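Local coordinates for protein beta-mannosidase (Trichoderma harzianum, PDB 4CVU) that hydrolyses beta-mannosidic linkages, probably releasing terminal mannose units as other beta-mannosidases of glycoside hydrolase family 2 do, at residues Y586-I598 with L696-L708. Numbering follows the deposited sequence.
Sequences YPVGRFANEFGFI and LPERQLGSLYWQL
Phe591 lays one ring face over the bare CA of Gly702, 3.7 Å from the ring centroid, while Leu704 CD1 meets the ring edge in plane at CE1. With chi1 at -169°, CG lies anti to the backbone N and the ring reaches across to the glycine. On the opposite face of the pair, Phe595 puts a ring face over Tyr705 CA in a CH-pi contact; Ser703 OG, bonded to Tyr737, sits at the ring edge, 3.3 Å from CZ. Between the two rings the backbones run parallel, Ala592 N giving to Gly702 O and Ala592 O receiving Leu704 N at 2.8 Å; beyond a break in the pairing, Phe595 O takes Trp706 N. Strands 592-595 and 702-705 thus meet as neighbours in the (beta/alpha)8 barrel expected of the family's catalytic domain, strand 702-705 pairing on its other side with strand 380-389. Glu594, its carboxylate held by Tyr573 OH and salt-bridged to Arg420, runs alongside the Trp706 indole. Gln700, bent at chi2 (-86°), folds back on its own strand: OE1 accepts from Gly702 N and NE2 gives to Gly702 O at 2.8 Å, a second donor for this carbonyl. A leucine here has no amide, and would probably leave Gly702 N without its OE1 acceptor, Gly702 O without its second donor and the strand start less firmly held. Packing thins toward exposed Val588, whose CG1 touches Glu698 OE1 at 3.8 Å. On the opposite, buried face Arg590 NH1 gives to Glu698 O in the guanidinium plane, and NH2 binds Ile566 O and Thr368 O.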
loop_
_atom_site.group_PDB
_atom_site.type_symbol
_atom_site.label_atom_id
_atom_site.label_comp_id
_atom_site.label_asym_id
_atom_site.label_seq_id
_atom_site.Cartn_x
_atom_site.Cartn_y
_atom_site.Cartn_z
ATOM N N TYR A 586 -15.541 -38.080 7.995
ATOM C CA TYR A 586 -14.589 -38.190 6.881
ATOM C C TYR A 586 -14.903 -39.341 5.894
ATOM O O TYR A 586 -15.428 -40.377 6.282
ATOM C CB TYR A 586 -13.149 -38.309 7.390
ATOM C CG TYR A 586 -12.682 -37.220 8.346
ATOM C CD1 TYR A 586 -13.343 -36.004 8.477
ATOM C CD2 TYR A 586 -11.553 -37.431 9.130
ATOM C CE1 TYR A 586 -12.890 -35.034 9.376
ATOM C CE2 TYR A 586 -11.104 -36.492 10.038
ATOM C CZ TYR A 586 -11.761 -35.300 10.168
ATOM O OH TYR A 586 -11.257 -34.390 11.037
ATOM N N PRO A 587 -14.581 -39.149 4.608
ATOM C CA PRO A 587 -14.942 -40.181 3.609
ATOM C C PRO A 587 -14.026 -41.403 3.690
ATOM O O PRO A 587 -12.819 -41.239 3.878
ATOM C CB PRO A 587 -14.754 -39.455 2.280
ATOM C CG PRO A 587 -13.744 -38.401 2.562
ATOM C CD PRO A 587 -14.004 -37.947 3.977
ATOM N N VAL A 588 -14.594 -42.608 3.597
ATOM C CA VAL A 588 -13.822 -43.855 3.513
ATOM C C VAL A 588 -13.539 -44.221 2.049
ATOM O O VAL A 588 -14.409 -44.729 1.377
ATOM C CB VAL A 588 -14.550 -45.016 4.255
ATOM C CG1 VAL A 588 -13.796 -46.315 4.094
ATOM C CG2 VAL A 588 -14.646 -44.710 5.768
ATOM N N GLY A 589 -12.333 -43.925 1.546
ATOM C CA GLY A 589 -11.964 -44.208 0.159
ATOM C C GLY A 589 -10.589 -44.823 -0.048
ATOM O O GLY A 589 -9.901 -45.163 0.911
ATOM N N ARG A 590 -10.185 -44.963 -1.298
ATOM C CA ARG A 590 -8.915 -45.600 -1.657
ATOM C C ARG A 590 -7.742 -44.573 -1.728
ATOM O O ARG A 590 -6.551 -44.935 -1.765
ATOM C CB ARG A 590 -9.051 -46.246 -3.039
ATOM C CG ARG A 590 -10.206 -47.224 -3.241
ATOM C CD ARG A 590 -10.025 -48.561 -2.524
ATOM N NE ARG A 590 -11.116 -49.453 -2.928
ATOM C CZ ARG A 590 -11.463 -50.591 -2.332
ATOM N NH1 ARG A 590 -10.805 -51.046 -1.264
ATOM N NH2 ARG A 590 -12.493 -51.285 -2.820
ATOM N N PHE A 591 -8.089 -43.298 -1.746
ATOM C CA PHE A 591 -7.086 -42.232 -2.012
ATOM C C PHE A 591 -7.819 -40.932 -1.839
ATOM O O PHE A 591 -8.958 -40.804 -2.299
ATOM C CB PHE A 591 -6.607 -42.357 -3.476
ATOM C CG PHE A 591 -5.387 -41.512 -3.829
ATOM C CD1 PHE A 591 -5.489 -40.150 -3.995
ATOM C CD2 PHE A 591 -4.150 -42.121 -4.067
ATOM C CE1 PHE A 591 -4.374 -39.390 -4.341
ATOM C CE2 PHE A 591 -3.034 -41.369 -4.413
ATOM C CZ PHE A 591 -3.158 -40.002 -4.554
ATOM N N ALA A 592 -7.175 -39.937 -1.221
ATOM C CA ALA A 592 -7.827 -38.676 -0.971
ATOM C C ALA A 592 -7.078 -37.660 -1.814
ATOM O O ALA A 592 -5.944 -37.350 -1.504
ATOM C CB ALA A 592 -7.723 -38.332 0.504
ATOM N N ASN A 593 -7.681 -37.223 -2.916
ATOM C CA ASN A 593 -7.002 -36.354 -3.874
ATOM C C ASN A 593 -7.239 -34.866 -3.668
ATOM O O ASN A 593 -6.546 -34.035 -4.287
ATOM C CB ASN A 593 -7.361 -36.769 -5.308
ATOM C CG ASN A 593 -8.700 -36.250 -5.768
ATOM O OD1 ASN A 593 -9.659 -36.261 -5.033
ATOM N ND2 ASN A 593 -8.778 -35.836 -7.034
ATOM N N GLU A 594 -8.228 -34.562 -2.818
ATOM C CA GLU A 594 -8.686 -33.190 -2.485
ATOM C C GLU A 594 -9.348 -33.117 -1.127
ATOM O O GLU A 594 -10.301 -33.864 -0.836
ATOM C CB GLU A 594 -9.765 -32.697 -3.461
ATOM C CG GLU A 594 -9.346 -32.426 -4.865
ATOM C CD GLU A 594 -10.348 -31.594 -5.666
ATOM O OE1 GLU A 594 -11.033 -30.739 -5.078
ATOM O OE2 GLU A 594 -10.394 -31.714 -6.937
ATOM N N PHE A 595 -8.899 -32.169 -0.316
ATOM C CA PHE A 595 -9.590 -31.846 0.947
ATOM C C PHE A 595 -9.056 -30.569 1.550
ATOM O O PHE A 595 -7.855 -30.265 1.432
ATOM C CB PHE A 595 -9.502 -32.995 1.958
ATOM C CG PHE A 595 -8.094 -33.430 2.269
ATOM C CD1 PHE A 595 -7.415 -34.327 1.426
ATOM C CD2 PHE A 595 -7.450 -32.974 3.414
ATOM C CE1 PHE A 595 -6.119 -34.735 1.727
ATOM C CE2 PHE A 595 -6.149 -33.373 3.713
ATOM C CZ PHE A 595 -5.496 -34.266 2.882
ATOM N N GLY A 596 -9.946 -29.791 2.162
ATOM C CA GLY A 596 -9.507 -28.533 2.816
ATOM C C GLY A 596 -10.559 -27.613 3.395
ATOM O O GLY A 596 -11.758 -27.942 3.441
ATOM N N PHE A 597 -10.062 -26.493 3.929
ATOM C CA PHE A 597 -10.816 -25.419 4.584
ATOM C C PHE A 597 -9.938 -24.174 4.311
ATOM O O PHE A 597 -8.735 -24.346 4.308
ATOM C CB PHE A 597 -10.849 -25.660 6.064
ATOM C CG PHE A 597 -11.988 -24.987 6.783
ATOM C CD1 PHE A 597 -11.876 -23.732 7.274
ATOM C CD2 PHE A 597 -13.206 -25.669 6.951
ATOM C CE1 PHE A 597 -12.926 -23.114 7.926
ATOM C CE2 PHE A 597 -14.237 -25.089 7.605
ATOM C CZ PHE A 597 -14.129 -23.818 8.104
ATOM N N ILE A 598 -10.471 -22.962 4.074
ATOM C CA ILE A 598 -9.614 -21.752 3.816
ATOM C C ILE A 598 -8.996 -21.105 5.035
ATOM O O ILE A 598 -9.523 -21.294 6.159
ATOM C CB ILE A 598 -10.358 -20.694 2.996
ATOM C CG1 ILE A 598 -11.505 -20.093 3.821
ATOM C CG2 ILE A 598 -10.892 -21.293 1.702
ATOM C CD1 ILE A 598 -12.081 -18.799 3.274
ATOM N N LEU A 696 -6.411 -50.667 6.912
ATOM C CA LEU A 696 -7.832 -51.078 7.117
ATOM C C LEU A 696 -8.404 -51.582 5.778
ATOM O O LEU A 696 -7.721 -51.502 4.771
ATOM C CB LEU A 696 -8.637 -49.911 7.733
ATOM C CG LEU A 696 -8.027 -49.293 9.011
ATOM C CD1 LEU A 696 -8.812 -48.069 9.491
ATOM C CD2 LEU A 696 -7.927 -50.321 10.131
ATOM N N PRO A 697 -9.637 -52.126 5.761
ATOM C CA PRO A 697 -10.090 -52.845 4.550
ATOM C C PRO A 697 -10.133 -52.025 3.266
ATOM O O PRO A 697 -10.093 -52.588 2.196
ATOM C CB PRO A 697 -11.500 -53.341 4.925
ATOM C CG PRO A 697 -11.472 -53.455 6.418
ATOM C CD PRO A 697 -10.613 -52.275 6.864
ATOM N N GLU A 698 -10.226 -50.705 3.380
ATOM C CA GLU A 698 -10.109 -49.799 2.250
ATOM C C GLU A 698 -8.691 -49.819 1.625
ATOM O O GLU A 698 -8.555 -49.663 0.442
ATOM C CB GLU A 698 -10.554 -48.373 2.607
ATOM C CG GLU A 698 -9.681 -47.681 3.627
ATOM C CD GLU A 698 -10.298 -47.589 4.976
ATOM O OE1 GLU A 698 -11.012 -48.543 5.395
ATOM O OE2 GLU A 698 -10.080 -46.555 5.628
ATOM N N ARG A 699 -7.674 -50.077 2.422
ATOM C CA ARG A 699 -6.305 -50.084 1.957
ATOM C C ARG A 699 -6.037 -48.761 1.242
ATOM O O ARG A 699 -5.896 -48.724 0.057
ATOM C CB ARG A 699 -6.005 -51.266 1.039
ATOM C CG ARG A 699 -4.604 -51.808 1.205
ATOM C CD ARG A 699 -3.602 -50.828 0.673
ATOM N NE ARG A 699 -2.293 -51.359 0.400
ATOM C CZ ARG A 699 -1.319 -51.446 1.283
ATOM N NH1 ARG A 699 -1.525 -51.132 2.533
ATOM N NH2 ARG A 699 -0.144 -51.874 0.899
ATOM N N GLN A 700 -6.188 -47.700 1.987
ATOM C CA GLN A 700 -6.035 -46.350 1.485
ATOM C C GLN A 700 -4.558 -46.060 1.126
ATOM O O GLN A 700 -3.686 -46.347 1.904
ATOM C CB GLN A 700 -6.556 -45.402 2.565
ATOM C CG GLN A 700 -7.217 -44.111 2.082
ATOM C CD GLN A 700 -6.202 -43.022 1.843
ATOM O OE1 GLN A 700 -5.031 -43.234 2.041
ATOM N NE2 GLN A 700 -6.660 -41.848 1.444
ATOM N N LEU A 701 -4.286 -45.420 -0.016
ATOM C CA LEU A 701 -2.897 -45.203 -0.430
ATOM C C LEU A 701 -2.532 -43.803 -0.935
ATOM O O LEU A 701 -1.609 -43.678 -1.763
ATOM C CB LEU A 701 -2.476 -46.231 -1.477
ATOM C CG LEU A 701 -2.345 -47.692 -1.033
ATOM C CD1 LEU A 701 -1.897 -48.526 -2.246
ATOM C CD2 LEU A 701 -1.360 -47.892 0.070
ATOM N N GLY A 702 -3.192 -42.754 -0.423
ATOM C CA GLY A 702 -2.821 -41.412 -0.829
ATOM C C GLY A 702 -3.497 -40.271 -0.122
ATOM O O GLY A 702 -4.669 -40.370 0.253
ATOM N N SER A 703 -2.727 -39.177 0.057
ATOM C CA SER A 703 -3.215 -37.947 0.615
ATOM C C SER A 703 -2.647 -36.793 -0.165
ATOM O O SER A 703 -1.418 -36.561 -0.089
ATOM C CB SER A 703 -2.749 -37.811 2.042
ATOM O OG SER A 703 -3.121 -36.564 2.601
ATOM N N LEU A 704 -3.516 -36.080 -0.884
ATOM C CA LEU A 704 -3.128 -34.810 -1.554
ATOM C C LEU A 704 -4.042 -33.703 -1.086
ATOM O O LEU A 704 -5.171 -33.553 -1.563
ATOM C CB LEU A 704 -3.202 -34.942 -3.084
ATOM C CG LEU A 704 -2.483 -36.119 -3.741
ATOM C CD1 LEU A 704 -2.742 -36.186 -5.242
ATOM C CD2 LEU A 704 -0.998 -36.107 -3.473
ATOM N N TYR A 705 -3.587 -32.919 -0.133
ATOM C CA TYR A 705 -4.446 -31.861 0.382
ATOM C C TYR A 705 -4.696 -30.729 -0.628
ATOM O O TYR A 705 -3.893 -30.464 -1.552
ATOM C CB TYR A 705 -3.952 -31.368 1.746
ATOM C CG TYR A 705 -2.666 -30.514 1.791
ATOM C CD1 TYR A 705 -2.662 -29.203 1.353
ATOM C CD2 TYR A 705 -1.486 -31.024 2.337
ATOM C CE1 TYR A 705 -1.501 -28.416 1.452
ATOM C CE2 TYR A 705 -0.336 -30.249 2.437
ATOM C CZ TYR A 705 -0.347 -28.950 1.995
ATOM O OH TYR A 705 0.797 -28.161 2.085
ATOM N N TRP A 706 -5.842 -30.082 -0.450
ATOM C CA TRP A 706 -6.213 -28.900 -1.232
ATOM C C TRP A 706 -5.920 -27.675 -0.366
ATOM O O TRP A 706 -6.573 -27.498 0.665
ATOM C CB TRP A 706 -7.712 -28.944 -1.652
ATOM C CG TRP A 706 -7.934 -27.813 -2.582
ATOM C CD1 TRP A 706 -8.226 -26.546 -2.243
ATOM C CD2 TRP A 706 -7.680 -27.800 -3.994
ATOM N NE1 TRP A 706 -8.219 -25.737 -3.332
ATOM C CE2 TRP A 706 -7.890 -26.485 -4.435
ATOM C CE3 TRP A 706 -7.341 -28.778 -4.925
ATOM C CZ2 TRP A 706 -7.766 -26.121 -5.741
ATOM C CZ3 TRP A 706 -7.197 -28.416 -6.245
ATOM C CH2 TRP A 706 -7.407 -27.087 -6.646
ATOM N N GLN A 707 -4.972 -26.790 -0.706
ATOM C CA GLN A 707 -4.178 -26.755 -1.912
ATOM C C GLN A 707 -2.777 -26.361 -1.463
ATOM O O GLN A 707 -2.597 -25.865 -0.342
ATOM C CB GLN A 707 -4.703 -25.695 -2.896
ATOM C CG GLN A 707 -4.752 -24.288 -2.327
ATOM C CD GLN A 707 -5.640 -23.324 -3.091
ATOM O OE1 GLN A 707 -6.858 -23.397 -3.006
ATOM N NE2 GLN A 707 -5.029 -22.386 -3.818
ATOM N N LEU A 708 -1.777 -26.633 -2.294
ATOM C CA LEU A 708 -0.422 -26.380 -1.873
ATOM C C LEU A 708 -0.253 -24.899 -1.713
ATOM O O LEU A 708 0.241 -24.430 -0.685
ATOM C CB LEU A 708 0.594 -26.915 -2.903
ATOM C CG LEU A 708 2.060 -26.408 -2.743
ATOM C CD1 LEU A 708 2.718 -27.028 -1.546
ATOM C CD2 LEU A 708 2.862 -26.779 -3.944
HETATM O O HOH W 1 -5.529 -47.334 -2.443
#